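Local coordinates for HutD family protein (Pseudomonas aeruginosa, PDB 1YLL) that is of unknown function but, as a HutD family protein with two cupin-type beta-barrel halves, may play a part linked to histidine utilisation, at residues R7-V12 with E28-G33; L44-V49 with A164-L169; L133-T138 with V190-L195; L142-Q147 with W180-H185. One frame throughout, in Å; residues are numbered along the deposited sequence. Where two conformers were deposited one is given.

In the fold
Four contacts trace how a double-barrel, cupin-like chain is packed together from antiparallel sheets. Contacts 1 and 2, whose centres lie about 9 Å apart, join the five-stranded sheet to the six-stranded one; Leu9 N and Cys168 O, 2.7 Å apart, probably hydrogen-bond between them. Contacts 3 and 4, about 8 Å apart at their centres, pack the other face of the five-stranded sheet against strands 132-137 and 178-184, and contact 4 is nested in the loop that contact 3 closes. Strand 141-146 connects the pairs: Leu169 N meets Leu144 O at 2.9 Å, and contacts 2 and 4 are about 13 Å apart between centres.

Contact 1: R7-V12 with E28-G33; sequences RILRAV and EIARDG
Leu9 drives one methyl, CD1, into the bend where Ile29 and Ala30 follow each other. That single carbon makes all the close contacts: it lies 3.8 Å from Ala30 CB and 3.9 Å from Ile29 CG2, and it also sits against the backbone, with Leu9 CD1 3.5 Å from Ile29 O. The side chains meet through carbon alone, though the methyl's nearest neighbour is that carbonyl oxygen; no hydrogen bond spans the two segments. Ile29 presents its short branch, since CG2 stands anti to the backbone N while CG1 (chi1 -63°) takes the place beside that N and leaves CG2 for Leu9.

Further out, each partner is held by its own sheet. Leu9 is paired through its backbone with Cys168, whereas Ile29 and Ala30 both pair with Leu44, and Tyr14 packs on both Leu9 and Ile29. From the two ends of the bend, Arg31 grips Glu28 side-on with two nitrogens. Arg31 NE reaches Glu28 OE1 at 2.7 Å, and Arg31 NH2 meets the syn lone pair of Glu28 OE2 at 2.9 Å in a nearly straight bond (172°). Arg43 also engages Glu28 OE2, so the carboxylate is shared by two arginines, which would be expected to keep it ionised.

Two consecutive residues facing one partner across antiparallel strands define a classic beta bulge, here Ile29 and Ala30 opposite Leu44, packed against a strand of another sheet.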
loop_
_atom_site.group_PDB
_atom_site.type_symbol
_atom_site.label_atom_id
_atom_site.label_comp_id
_atom_site.label_asym_id
_atom_site.label_seq_id
_atom_site.Cartn_x
_atom_site.Cartn_y
_atom_site.Cartn_z
ATOM N N ARG D 7 2.794 -11.857 -10.971
ATOM C CA ARG D 7 4.250 -11.911 -10.970
ATOM C C ARG D 7 4.798 -10.676 -11.665
ATOM O O ARG D 7 4.154 -10.115 -12.555
ATOM C CB ARG D 7 4.734 -13.157 -11.722
ATOM C CG ARG D 7 4.278 -14.493 -11.140
ATOM C CD ARG D 7 4.986 -14.815 -9.836
ATOM N NE ARG D 7 4.792 -16.205 -9.423
ATOM C CZ ARG D 7 3.613 -16.756 -9.146
ATOM N NH1 ARG D 7 2.502 -16.038 -9.232
ATOM N NH2 ARG D 7 3.543 -18.029 -8.784
ATOM N N ILE D 8 5.971 -10.232 -11.239
ATOM C CA ILE D 8 6.594 -9.096 -11.882
ATOM C C ILE D 8 7.732 -9.670 -12.685
ATOM O O ILE D 8 8.639 -10.326 -12.137
ATOM C CB ILE D 8 7.076 -8.049 -10.877
ATOM C CG1 ILE D 8 5.860 -7.436 -10.161
ATOM C CG2 ILE D 8 7.830 -6.941 -11.602
ATOM C CD1 ILE D 8 6.202 -6.356 -9.152
ATOM N N LEU D 9 7.664 -9.463 -14.001
ATOM C CA LEU D 9 8.679 -9.986 -14.901
ATOM C C LEU D 9 9.807 -8.976 -14.987
ATOM O O LEU D 9 9.568 -7.783 -15.123
ATOM C CB LEU D 9 8.062 -10.246 -16.296
ATOM C CG LEU D 9 6.819 -11.153 -16.195
ATOM C CD1 LEU D 9 6.109 -11.232 -17.538
ATOM C CD2 LEU D 9 7.228 -12.537 -15.678
ATOM N N ARG D 10 11.044 -9.445 -14.859
ATOM C CA ARG D 10 12.167 -8.536 -14.907
ATOM C C ARG D 10 12.864 -8.495 -16.256
ATOM O O ARG D 10 13.217 -9.517 -16.823
ATOM C CB ARG D 10 13.164 -8.914 -13.807
ATOM C CG ARG D 10 12.485 -9.010 -12.443
ATOM C CD ARG D 10 12.084 -7.641 -11.917
ATOM N NE ARG D 10 11.332 -7.756 -10.664
ATOM C CZ ARG D 10 10.790 -6.732 -10.012
ATOM N NH1 ARG D 10 10.128 -6.953 -8.887
ATOM N NH2 ARG D 10 10.924 -5.490 -10.469
ATOM N N ALA D 11 13.099 -7.286 -16.727
ATOM C CA ALA D 11 13.726 -7.078 -18.022
ATOM C C ALA D 11 15.076 -7.773 -18.115
ATOM O O ALA D 11 15.417 -8.317 -19.158
ATOM C CB ALA D 11 13.869 -5.603 -18.295
ATOM N N VAL D 12 15.859 -7.752 -17.034
ATOM C CA VAL D 12 17.160 -8.432 -17.075
ATOM C C VAL D 12 17.013 -9.915 -17.441
ATOM O O VAL D 12 17.972 -10.544 -17.920
ATOM C CB VAL D 12 17.894 -8.326 -15.716
ATOM C CG1 VAL D 12 19.260 -8.995 -15.812
ATOM C CG2 VAL D 12 18.058 -6.874 -15.334
ATOM N N GLU D 28 10.864 -11.558 -25.906
ATOM C CA GLU D 28 9.498 -11.884 -25.489
ATOM C C GLU D 28 9.338 -11.695 -24.016
ATOM O O GLU D 28 10.077 -12.268 -23.205
ATOM C CB GLU D 28 9.124 -13.328 -25.871
ATOM C CG GLU D 28 7.691 -13.715 -25.420
ATOM C CD GLU D 28 7.187 -15.017 -26.051
ATOM O OE1 GLU D 28 6.551 -15.813 -25.336
ATOM O OE2 GLU D 28 7.400 -15.235 -27.254
ATOM N N ILE D 29 8.358 -10.887 -23.646
ATOM C CA ILE D 29 8.084 -10.632 -22.240
ATOM C C ILE D 29 7.181 -11.716 -21.677
ATOM O O ILE D 29 7.457 -12.276 -20.606
ATOM C CB ILE D 29 7.395 -9.251 -22.078
ATOM C CG1 ILE D 29 8.359 -8.148 -22.553
ATOM C CG2 ILE D 29 6.976 -9.029 -20.617
ATOM C CD1 ILE D 29 7.729 -6.773 -22.578
ATOM N N ALA D 30 6.113 -12.023 -22.406
ATOM C CA ALA D 30 5.158 -13.000 -21.931
ATOM C C ALA D 30 4.185 -13.440 -23.018
ATOM O O ALA D 30 4.014 -12.753 -24.025
ATOM C CB ALA D 30 4.367 -12.368 -20.777
ATOM N N ARG D 31 3.549 -14.592 -22.822
ATOM C CA ARG D 31 2.507 -15.065 -23.736
ATOM C C ARG D 31 1.503 -15.822 -22.865
ATOM O O ARG D 31 1.840 -16.223 -21.753
ATOM C CB ARG D 31 3.047 -16.002 -24.812
ATOM C CG ARG D 31 3.646 -17.270 -24.252
ATOM C CD ARG D 31 3.939 -18.218 -25.399
ATOM N NE ARG D 31 4.887 -17.632 -26.351
ATOM C CZ ARG D 31 5.059 -18.071 -27.590
ATOM N NH1 ARG D 31 4.358 -19.109 -28.034
ATOM N NH2 ARG D 31 5.889 -17.443 -28.405
ATOM N N ASP D 32 0.279 -15.995 -23.350
ATOM C CA ASP D 32 -0.686 -16.724 -22.554
ATOM C C ASP D 32 -0.311 -18.195 -22.516
ATOM O O ASP D 32 -0.447 -18.851 -21.477
ATOM C CB ASP D 32 -2.120 -16.559 -23.073
ATOM C CG ASP D 32 -2.322 -17.090 -24.487
ATOM O OD1 ASP D 32 -3.445 -17.596 -24.762
ATOM O OD2 ASP D 32 -1.408 -16.998 -25.325
ATOM N N GLY D 33 0.173 -18.695 -23.643
ATOM C CA GLY D 33 0.565 -20.093 -23.742
ATOM C C GLY D 33 0.723 -20.468 -25.204
ATOM O O GLY D 33 0.750 -19.600 -26.080
#

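Contact 2: L44-V49 with A164-L169; sequences LSIADV and AAHDCL
Ile46 and Leu44 extend from one strand toward His166 and Cys168, touching strand 168-171 and the turn that leads into it at separate points, with no hydrogen bond between the segments. Ile46 illustrates how a branched side chain spans such a gap. Its CB points toward the other segment, and with CG1 beside the backbone N (chi1 -69°) and the chain then extended (chi2 162°), the long branch is carried outward. CG2 and CG1 stay more than 4.2 Å from the other segment, and the reach is completed at the tip, where Ile46 CD1 lies 4.0 Å from His166 ND1. The methyl approaches the imidazole obliquely, and the two side chains cross at about a right angle. Phe145 meets the same imidazole from strand 141-146.

Two residues back, Leu44 also touches with a terminal methyl, though its torsions are far from staggered. Its CD1 rests 3.9 Å from Cys168 SG, the sulfur being extended anti to its own backbone N (chi1 -175°).

His166 is presented by a type II turn from Ala164 to Asp167, closed by Asp167 N to Ala164 O at 3.0 Å. Asp167 OD1 accepts a second bond from Ala164 N at 2.8 Å, arriving from above the carboxylate plane, and also forms a salt bridge with Arg10.

Methyl against sulfur and methyl against imidazole are weakly directional interactions, so this buried interface depends on shape and hydrophobic burial, while the polar bonds fix the turn that carries the histidine.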
loop_
_atom_site.group_PDB
_atom_site.type_symbol
_atom_site.label_atom_id
_atom_site.label_comp_id
_atom_site.label_asym_id
_atom_site.label_seq_id
_atom_site.Cartn_x
_atom_site.Cartn_y
_atom_site.Cartn_z
ATOM N N LEU D 44 3.439 -10.449 -25.701
ATOM C CA LEU D 44 3.935 -9.093 -25.450
ATOM C C LEU D 44 5.445 -9.161 -25.628
ATOM O O LEU D 44 6.099 -10.101 -25.144
ATOM C CB LEU D 44 3.619 -8.694 -24.003
ATOM C CG LEU D 44 2.943 -7.403 -23.523
ATOM C CD1 LEU D 44 3.807 -6.779 -22.409
ATOM C CD2 LEU D 44 2.639 -6.432 -24.663
ATOM N N SER D 45 6.028 -8.179 -26.288
ATOM C CA SER D 45 7.469 -8.238 -26.496
ATOM C C SER D 45 8.059 -6.859 -26.761
ATOM O O SER D 45 7.328 -5.896 -27.012
ATOM C CB SER D 45 7.769 -9.106 -27.725
ATOM O OG SER D 45 7.132 -8.560 -28.896
ATOM N N ILE D 46 9.392 -6.800 -26.692
ATOM C CA ILE D 46 10.137 -5.588 -27.009
ATOM C C ILE D 46 11.019 -6.001 -28.179
ATOM O O ILE D 46 11.625 -7.065 -28.146
ATOM C CB ILE D 46 11.081 -5.171 -25.894
ATOM C CG1 ILE D 46 10.309 -4.696 -24.682
ATOM C CG2 ILE D 46 12.007 -4.051 -26.398
ATOM C CD1 ILE D 46 11.252 -4.722 -23.478
ATOM N N ALA D 47 11.091 -5.196 -29.222
ATOM C CA ALA D 47 11.957 -5.574 -30.333
ATOM C C ALA D 47 12.952 -4.461 -30.586
ATOM O O ALA D 47 12.711 -3.302 -30.233
ATOM C CB ALA D 47 11.141 -5.856 -31.593
ATOM N N ASP D 48 14.109 -4.848 -31.116
ATOM C CA ASP D 48 15.136 -3.893 -31.496
ATOM C C ASP D 48 15.066 -3.917 -32.998
ATOM O O ASP D 48 15.025 -4.987 -33.604
ATOM C CB ASP D 48 16.516 -4.337 -31.032
ATOM C CG ASP D 48 16.736 -4.074 -29.567
ATOM O OD1 ASP D 48 15.725 -3.970 -28.848
ATOM O OD2 ASP D 48 17.903 -3.982 -29.132
ATOM N N VAL D 49 15.001 -2.747 -33.614
ATOM C CA VAL D 49 14.940 -2.707 -35.056
ATOM C C VAL D 49 16.150 -1.873 -35.408
ATOM O O VAL D 49 16.177 -0.679 -35.126
ATOM C CB VAL D 49 13.667 -2.013 -35.538
ATOM C CG1 VAL D 49 13.574 -2.107 -37.046
ATOM C CG2 VAL D 49 12.450 -2.649 -34.878
ATOM N N ALA D 164 11.297 -1.644 -12.249
ATOM C CA ALA D 164 12.448 -0.893 -12.743
ATOM C C ALA D 164 12.141 -0.699 -14.241
ATOM O O ALA D 164 11.131 -1.234 -14.751
ATOM C CB ALA D 164 13.740 -1.698 -12.563
ATOM N N ALA D 165 12.989 0.046 -14.939
ATOM C CA ALA D 165 12.765 0.292 -16.371
ATOM C C ALA D 165 12.668 -1.011 -17.153
ATOM O O ALA D 165 13.522 -1.893 -17.045
ATOM C CB ALA D 165 13.876 1.160 -16.949
ATOM N N HIS D 166 11.597 -1.093 -17.939
ATOM C CA HIS D 166 11.227 -2.225 -18.783
ATOM C C HIS D 166 10.719 -3.458 -18.080
ATOM O O HIS D 166 10.485 -4.478 -18.728
ATOM C CB HIS D 166 12.340 -2.598 -19.782
ATOM C CG HIS D 166 12.572 -1.541 -20.818
ATOM N ND1 HIS D 166 13.352 -1.746 -21.938
ATOM C CD2 HIS D 166 12.143 -0.258 -20.886
ATOM C CE1 HIS D 166 13.393 -0.633 -22.648
ATOM N NE2 HIS D 166 12.668 0.286 -22.032
ATOM N N ASP D 167 10.526 -3.385 -16.760
ATOM C CA ASP D 167 9.958 -4.537 -16.046
ATOM C C ASP D 167 8.449 -4.542 -16.362
ATOM O O ASP D 167 7.880 -3.515 -16.745
ATOM C CB ASP D 167 10.117 -4.410 -14.530
ATOM C CG ASP D 167 11.563 -4.605 -14.062
ATOM O OD1 ASP D 167 11.816 -4.358 -12.858
ATOM O OD2 ASP D 167 12.439 -5.006 -14.865
ATOM N N CYS D 168 7.803 -5.677 -16.138
ATOM C CA CYS D 168 6.389 -5.780 -16.457
ATOM C C CYS D 168 5.594 -6.649 -15.485
ATOM O O CYS D 168 5.921 -7.799 -15.257
ATOM C CB CYS D 168 6.259 -6.332 -17.881
ATOM S SG CYS D 168 4.564 -6.430 -18.626
ATOM N N LEU D 169 4.547 -6.083 -14.915
ATOM C CA LEU D 169 3.698 -6.863 -14.042
ATOM C C LEU D 169 2.840 -7.737 -14.941
ATOM O O LEU D 169 2.376 -7.283 -15.978
ATOM C CB LEU D 169 2.767 -5.967 -13.254
ATOM C CG LEU D 169 1.733 -6.800 -12.486
ATOM C CD1 LEU D 169 2.201 -6.924 -11.051
ATOM C CD2 LEU D 169 0.375 -6.180 -12.544
#

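Contact 3: L133-T138 with V190-L195; sequences LDWHGT and VCAVEL
Trp135 meets Ala192 and Glu194 with different parts of its indole, and the contact divides accordingly into a dry side and a wet one. On the dry side the touch between the two segments is light, the far corner of the six-membered ring standing off a single methyl with Trp135 CH2 4.4 Å from Ala192 CB. The indole reaches across because its CG is lodged between the backbone N and the carbonyl carbon (chi1 74°). Close packing here comes instead from Leu142 and Leu182, and from Trp180, on which the ring stacks.

At the pyrrole end the carboxylate is the nearer neighbour. The two side chains run past each other in opposite directions, with ring and carboxylate planes 18° apart, and Trp135 NE1 is 3.6 Å from Glu194 OE1, with no direct hydrogen bond between the segments. Water 1 fills the role instead. It lies at the edge of the indole, in its plane, where it accepts from Trp135 NE1 at 2.7 Å and gives a weak bond to Glu194 OE2, also at 2.7 Å. A second water donates to Glu194 OE2 at 3.2 Å and weakly accepts from Thr138 N at the same length.

The main polar partner of Glu194 belongs to another chain: Arg123 of the third subunit forms a salt bridge to OE1 and a cation-pi contact with Trp135. The sheet itself continues into that subunit through His136 and Gly137.

A buried glutamate paired with a neighbour's arginine and served by two waters would be expected to stay ionised, tying the chemistry of this contact to assembly of the subunits.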
loop_
_atom_site.group_PDB
_atom_site.type_symbol
_atom_site.label_atom_id
_atom_site.label_comp_id
_atom_site.label_asym_id
_atom_site.label_seq_id
_atom_site.Cartn_x
_atom_site.Cartn_y
_atom_site.Cartn_z
ATOM N N LEU D 133 -1.858 7.418 -9.637
ATOM C CA LEU D 133 -2.991 7.287 -10.546
ATOM C C LEU D 133 -3.634 5.948 -10.231
ATOM O O LEU D 133 -2.957 5.060 -9.729
ATOM C CB LEU D 133 -2.553 7.368 -12.021
ATOM C CG LEU D 133 -1.841 6.265 -12.799
ATOM C CD1 LEU D 133 -2.742 5.044 -12.995
ATOM C CD2 LEU D 133 -1.440 6.832 -14.199
ATOM N N ASP D 134 -4.932 5.803 -10.498
ATOM C CA ASP D 134 -5.610 4.548 -10.224
ATOM C C ASP D 134 -6.784 4.367 -11.177
ATOM O O ASP D 134 -7.238 5.321 -11.822
ATOM C CB ASP D 134 -6.149 4.517 -8.777
ATOM C CG ASP D 134 -7.390 5.389 -8.575
ATOM O OD1 ASP D 134 -7.346 6.607 -8.847
ATOM O OD2 ASP D 134 -8.426 4.848 -8.137
ATOM N N TRP D 135 -7.248 3.128 -11.297
ATOM C CA TRP D 135 -8.428 2.855 -12.101
ATOM C C TRP D 135 -9.040 1.577 -11.552
ATOM O O TRP D 135 -8.408 0.872 -10.753
ATOM C CB TRP D 135 -8.065 2.663 -13.595
ATOM C CG TRP D 135 -7.397 1.373 -13.962
ATOM C CD1 TRP D 135 -8.022 0.220 -14.338
ATOM C CD2 TRP D 135 -5.993 1.106 -13.994
ATOM N NE1 TRP D 135 -7.082 -0.758 -14.613
ATOM C CE2 TRP D 135 -5.832 -0.237 -14.412
ATOM C CE3 TRP D 135 -4.850 1.873 -13.710
ATOM C CZ2 TRP D 135 -4.573 -0.837 -14.560
ATOM C CZ3 TRP D 135 -3.583 1.265 -13.859
ATOM C CH2 TRP D 135 -3.469 -0.073 -14.281
ATOM N N HIS D 136 -10.293 1.327 -11.924
ATOM C CA HIS D 136 -10.971 0.088 -11.545
ATOM C C HIS D 136 -11.245 -0.650 -12.842
ATOM O O HIS D 136 -11.672 -0.037 -13.811
ATOM C CB HIS D 136 -12.314 0.352 -10.855
ATOM C CG HIS D 136 -12.186 0.945 -9.489
ATOM N ND1 HIS D 136 -12.445 0.240 -8.321
ATOM C CD2 HIS D 136 -11.842 2.193 -9.104
ATOM C CE1 HIS D 136 -12.264 1.036 -7.279
ATOM N NE2 HIS D 136 -11.899 2.223 -7.723
ATOM N N GLY D 137 -11.023 -1.955 -12.871
ATOM C CA GLY D 137 -11.314 -2.675 -14.106
ATOM C C GLY D 137 -11.630 -4.125 -13.840
ATOM O O GLY D 137 -11.187 -4.663 -12.853
ATOM N N THR D 138 -12.382 -4.764 -14.723
ATOM C CA THR D 138 -12.715 -6.166 -14.516
ATOM C C THR D 138 -11.878 -7.119 -15.362
ATOM O O THR D 138 -12.051 -8.333 -15.284
ATOM C CB THR D 138 -14.200 -6.431 -14.822
ATOM O OG1 THR D 138 -14.491 -7.826 -14.666
ATOM C CG2 THR D 138 -14.516 -6.013 -16.220
ATOM N N VAL D 190 4.080 4.298 -18.263
ATOM C CA VAL D 190 3.774 2.863 -18.220
ATOM C C VAL D 190 2.775 2.563 -19.321
ATOM O O VAL D 190 2.112 3.464 -19.810
ATOM C CB VAL D 190 3.134 2.424 -16.847
ATOM C CG1 VAL D 190 4.103 2.721 -15.687
ATOM C CG2 VAL D 190 1.866 3.155 -16.602
ATOM N N CYS D 191 2.697 1.295 -19.738
ATOM C CA CYS D 191 1.712 0.917 -20.738
ATOM C C CYS D 191 0.872 -0.164 -20.085
ATOM O O CYS D 191 1.389 -1.226 -19.677
ATOM C CB CYS D 191 2.377 0.401 -21.986
ATOM S SG CYS D 191 1.152 0.199 -23.350
ATOM N N ALA D 192 -0.411 0.133 -19.948
ATOM C CA ALA D 192 -1.356 -0.782 -19.335
ATOM C C ALA D 192 -2.030 -1.553 -20.466
ATOM O O ALA D 192 -2.709 -0.943 -21.295
ATOM C CB ALA D 192 -2.387 0.007 -18.558
ATOM N N VAL D 193 -1.857 -2.870 -20.461
ATOM C CA VAL D 193 -2.462 -3.741 -21.485
ATOM C C VAL D 193 -3.451 -4.675 -20.764
ATOM O O VAL D 193 -3.047 -5.393 -19.853
ATOM C CB VAL D 193 -1.385 -4.574 -22.191
ATOM C CG1 VAL D 193 -2.043 -5.542 -23.190
ATOM C CG2 VAL D 193 -0.461 -3.647 -22.971
ATOM N N GLU D 194 -4.727 -4.661 -21.160
ATOM C CA GLU D 194 -5.716 -5.514 -20.500
ATOM C C GLU D 194 -6.326 -6.413 -21.551
ATOM O O GLU D 194 -6.614 -5.963 -22.663
ATOM C CB GLU D 194 -6.766 -4.647 -19.772
ATOM C CG GLU D 194 -6.058 -3.770 -18.717
ATOM C CD GLU D 194 -6.856 -2.579 -18.208
ATOM O OE1 GLU D 194 -6.261 -1.452 -18.091
ATOM O OE2 GLU D 194 -8.047 -2.776 -17.901
ATOM N N LEU D 195 -6.488 -7.678 -21.189
ATOM C CA LEU D 195 -7.035 -8.676 -22.093
ATOM C C LEU D 195 -8.126 -9.470 -21.372
ATOM O O LEU D 195 -8.078 -9.645 -20.156
ATOM C CB LEU D 195 -5.915 -9.644 -22.514
ATOM C CG LEU D 195 -4.810 -9.017 -23.388
ATOM C CD1 LEU D 195 -3.438 -9.566 -23.025
ATOM C CD2 LEU D 195 -5.105 -9.335 -24.830
HETATM O O HOH W 1 -7.953 -3.295 -15.207
HETATM O O HOH W 2 -11.127 -3.657 -17.417
#

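Contact 4: L142-Q147 with W180-H185; sequences LLLFAQ and WRLTAH
Leu142 and Trp180 form the CH-pi contact of a beta-sandwich-like packing, in which strand 141-146 of one antiparallel sheet faces strand 178-184 of another, consistent with the barrel of a cupin-type half. Of the residues involved, these two lose the most surface to each other. The side chains come from opposite directions, and the leucine places one methyl over a face of the indole. Its CG stands anti to the backbone N (chi1 167°), which sends the branch toward the ring. At the root of the side chain, Leu142 CB is 4.1 Å from Trp180 CZ2. Leu169 and Ala171 also pack on the tryptophan.

Leu144 and Leu182, two residues along each strand, continue the seam less closely. They slide past each other in opposite directions, and Leu144 CD2 lies 4.2 Å from Leu182 CD1. Val190 and Ala192 touch Leu144 from the neighbouring strand, and Ile153 touches Leu182, so aliphatic side chains flank both members of the pair.

The ring contact is unusually short and probably somewhat strained: Leu142 CD2 sits 3.3 Å from the centroid of the six-membered ring of Trp180, only 13° off the ring normal, with Trp180 CE2 its nearest atom at 3.3 Å.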
loop_
_atom_site.group_PDB
_atom_site.type_symbol
_atom_site.label_atom_id
_atom_site.label_comp_id
_atom_site.label_asym_id
_atom_site.label_seq_id
_atom_site.Cartn_x
_atom_site.Cartn_y
_atom_site.Cartn_z
ATOM N N LEU D 142 -3.962 -8.499 -16.803
ATOM C CA LEU D 142 -3.345 -7.179 -16.868
ATOM C C LEU D 142 -1.830 -7.310 -17.043
ATOM O O LEU D 142 -1.163 -8.007 -16.291
ATOM C CB LEU D 142 -3.644 -6.312 -15.622
ATOM C CG LEU D 142 -2.746 -5.049 -15.509
ATOM C CD1 LEU D 142 -3.091 -4.060 -16.623
ATOM C CD2 LEU D 142 -2.908 -4.345 -14.176
ATOM N N LEU D 143 -1.289 -6.659 -18.072
ATOM C CA LEU D 143 0.142 -6.627 -18.265
ATOM C C LEU D 143 0.455 -5.136 -18.078
ATOM O O LEU D 143 -0.114 -4.277 -18.759
ATOM C CB LEU D 143 0.513 -7.079 -19.685
ATOM C CG LEU D 143 0.030 -8.491 -20.015
ATOM C CD1 LEU D 143 0.158 -8.774 -21.508
ATOM C CD2 LEU D 143 0.847 -9.457 -19.181
ATOM N N LEU D 144 1.320 -4.798 -17.121
ATOM C CA LEU D 144 1.626 -3.386 -16.884
ATOM C C LEU D 144 3.130 -3.206 -17.091
ATOM O O LEU D 144 3.937 -3.629 -16.267
ATOM C CB LEU D 144 1.206 -2.997 -15.447
ATOM C CG LEU D 144 1.194 -1.524 -15.064
ATOM C CD1 LEU D 144 2.595 -0.980 -15.104
ATOM C CD2 LEU D 144 0.289 -0.714 -16.006
ATOM N N PHE D 145 3.495 -2.621 -18.231
ATOM C CA PHE D 145 4.884 -2.453 -18.620
ATOM C C PHE D 145 5.402 -1.085 -18.214
ATOM O O PHE D 145 4.761 -0.098 -18.499
ATOM C CB PHE D 145 4.980 -2.568 -20.138
ATOM C CG PHE D 145 6.360 -2.309 -20.686
ATOM C CD1 PHE D 145 7.335 -3.289 -20.634
ATOM C CD2 PHE D 145 6.659 -1.071 -21.280
ATOM C CE1 PHE D 145 8.607 -3.059 -21.170
ATOM C CE2 PHE D 145 7.936 -0.827 -21.828
ATOM C CZ PHE D 145 8.893 -1.802 -21.776
ATOM N N ALA D 146 6.543 -1.024 -17.522
ATOM C CA ALA D 146 7.100 0.271 -17.126
ATOM C C ALA D 146 8.191 0.673 -18.098
ATOM O O ALA D 146 9.158 -0.064 -18.248
ATOM C CB ALA D 146 7.702 0.176 -15.707
ATOM N N GLN D 147 8.053 1.810 -18.774
ATOM C CA GLN D 147 9.127 2.220 -19.681
ATOM C C GLN D 147 10.230 2.865 -18.827
ATOM O O GLN D 147 11.428 2.664 -19.052
ATOM C CB GLN D 147 8.645 3.226 -20.706
ATOM C CG GLN D 147 9.782 3.616 -21.605
ATOM C CD GLN D 147 9.443 4.716 -22.544
ATOM O OE1 GLN D 147 8.491 5.470 -22.330
ATOM N NE2 GLN D 147 10.239 4.843 -23.600
ATOM N N TRP D 180 -6.724 -0.894 -9.140
ATOM C CA TRP D 180 -5.290 -0.772 -9.367
ATOM C C TRP D 180 -4.785 0.638 -9.106
ATOM O O TRP D 180 -5.363 1.604 -9.606
ATOM C CB TRP D 180 -4.945 -1.101 -10.836
ATOM C CG TRP D 180 -5.217 -2.497 -11.243
ATOM C CD1 TRP D 180 -6.307 -2.972 -11.923
ATOM C CD2 TRP D 180 -4.351 -3.608 -11.039
ATOM N NE1 TRP D 180 -6.160 -4.311 -12.158
ATOM C CE2 TRP D 180 -4.968 -4.731 -11.625
ATOM C CE3 TRP D 180 -3.102 -3.758 -10.414
ATOM C CZ2 TRP D 180 -4.379 -6.002 -11.612
ATOM C CZ3 TRP D 180 -2.505 -5.040 -10.401
ATOM C CH2 TRP D 180 -3.149 -6.130 -10.995
ATOM N N ARG D 181 -3.679 0.761 -8.369
ATOM C CA ARG D 181 -3.102 2.066 -8.092
ATOM C C ARG D 181 -1.602 2.052 -8.354
ATOM O O ARG D 181 -0.910 1.139 -7.927
ATOM C CB ARG D 181 -3.369 2.496 -6.644
ATOM C CG ARG D 181 -2.797 3.902 -6.360
ATOM C CD ARG D 181 -2.976 4.324 -4.902
ATOM N NE ARG D 181 -4.370 4.302 -4.494
ATOM C CZ ARG D 181 -5.308 5.118 -4.969
ATOM N NH1 ARG D 181 -5.000 6.040 -5.876
ATOM N NH2 ARG D 181 -6.561 5.001 -4.544
ATOM N N LEU D 182 -1.100 3.041 -9.084
ATOM C CA LEU D 182 0.322 3.110 -9.363
ATOM C C LEU D 182 0.843 4.388 -8.741
ATOM O O LEU D 182 0.166 5.420 -8.743
ATOM C CB LEU D 182 0.583 3.184 -10.863
ATOM C CG LEU D 182 -0.084 2.086 -11.691
ATOM C CD1 LEU D 182 0.231 2.364 -13.154
ATOM C CD2 LEU D 182 0.393 0.742 -11.301
ATOM N N THR D 183 2.065 4.320 -8.239
ATOM C CA THR D 183 2.676 5.489 -7.646
ATOM C C THR D 183 4.125 5.605 -8.120
ATOM O O THR D 183 4.769 4.600 -8.425
ATOM C CB THR D 183 2.615 5.395 -6.125
ATOM O OG1 THR D 183 3.256 6.542 -5.563
ATOM C CG2 THR D 183 3.299 4.153 -5.654
ATOM N N ALA D 184 4.614 6.836 -8.241
ATOM C CA ALA D 184 5.989 7.058 -8.672
ATOM C C ALA D 184 6.524 8.382 -8.117
ATOM O O ALA D 184 5.783 9.343 -8.004
ATOM C CB ALA D 184 6.051 7.065 -10.193
ATOM N N HIS D 185 7.807 8.426 -7.770
ATOM C CA HIS D 185 8.421 9.653 -7.244
ATOM C C HIS D 185 8.741 10.624 -8.376
ATOM O O HIS D 185 8.405 11.816 -8.310
ATOM C CB HIS D 185 9.697 9.313 -6.475
ATOM C CG HIS D 185 9.447 8.711 -5.127
ATOM N ND1 HIS D 185 8.472 7.761 -4.903
ATOM C CD2 HIS D 185 10.056 8.912 -3.935
ATOM C CE1 HIS D 185 8.492 7.403 -3.630
ATOM N NE2 HIS D 185 9.444 8.086 -3.021
#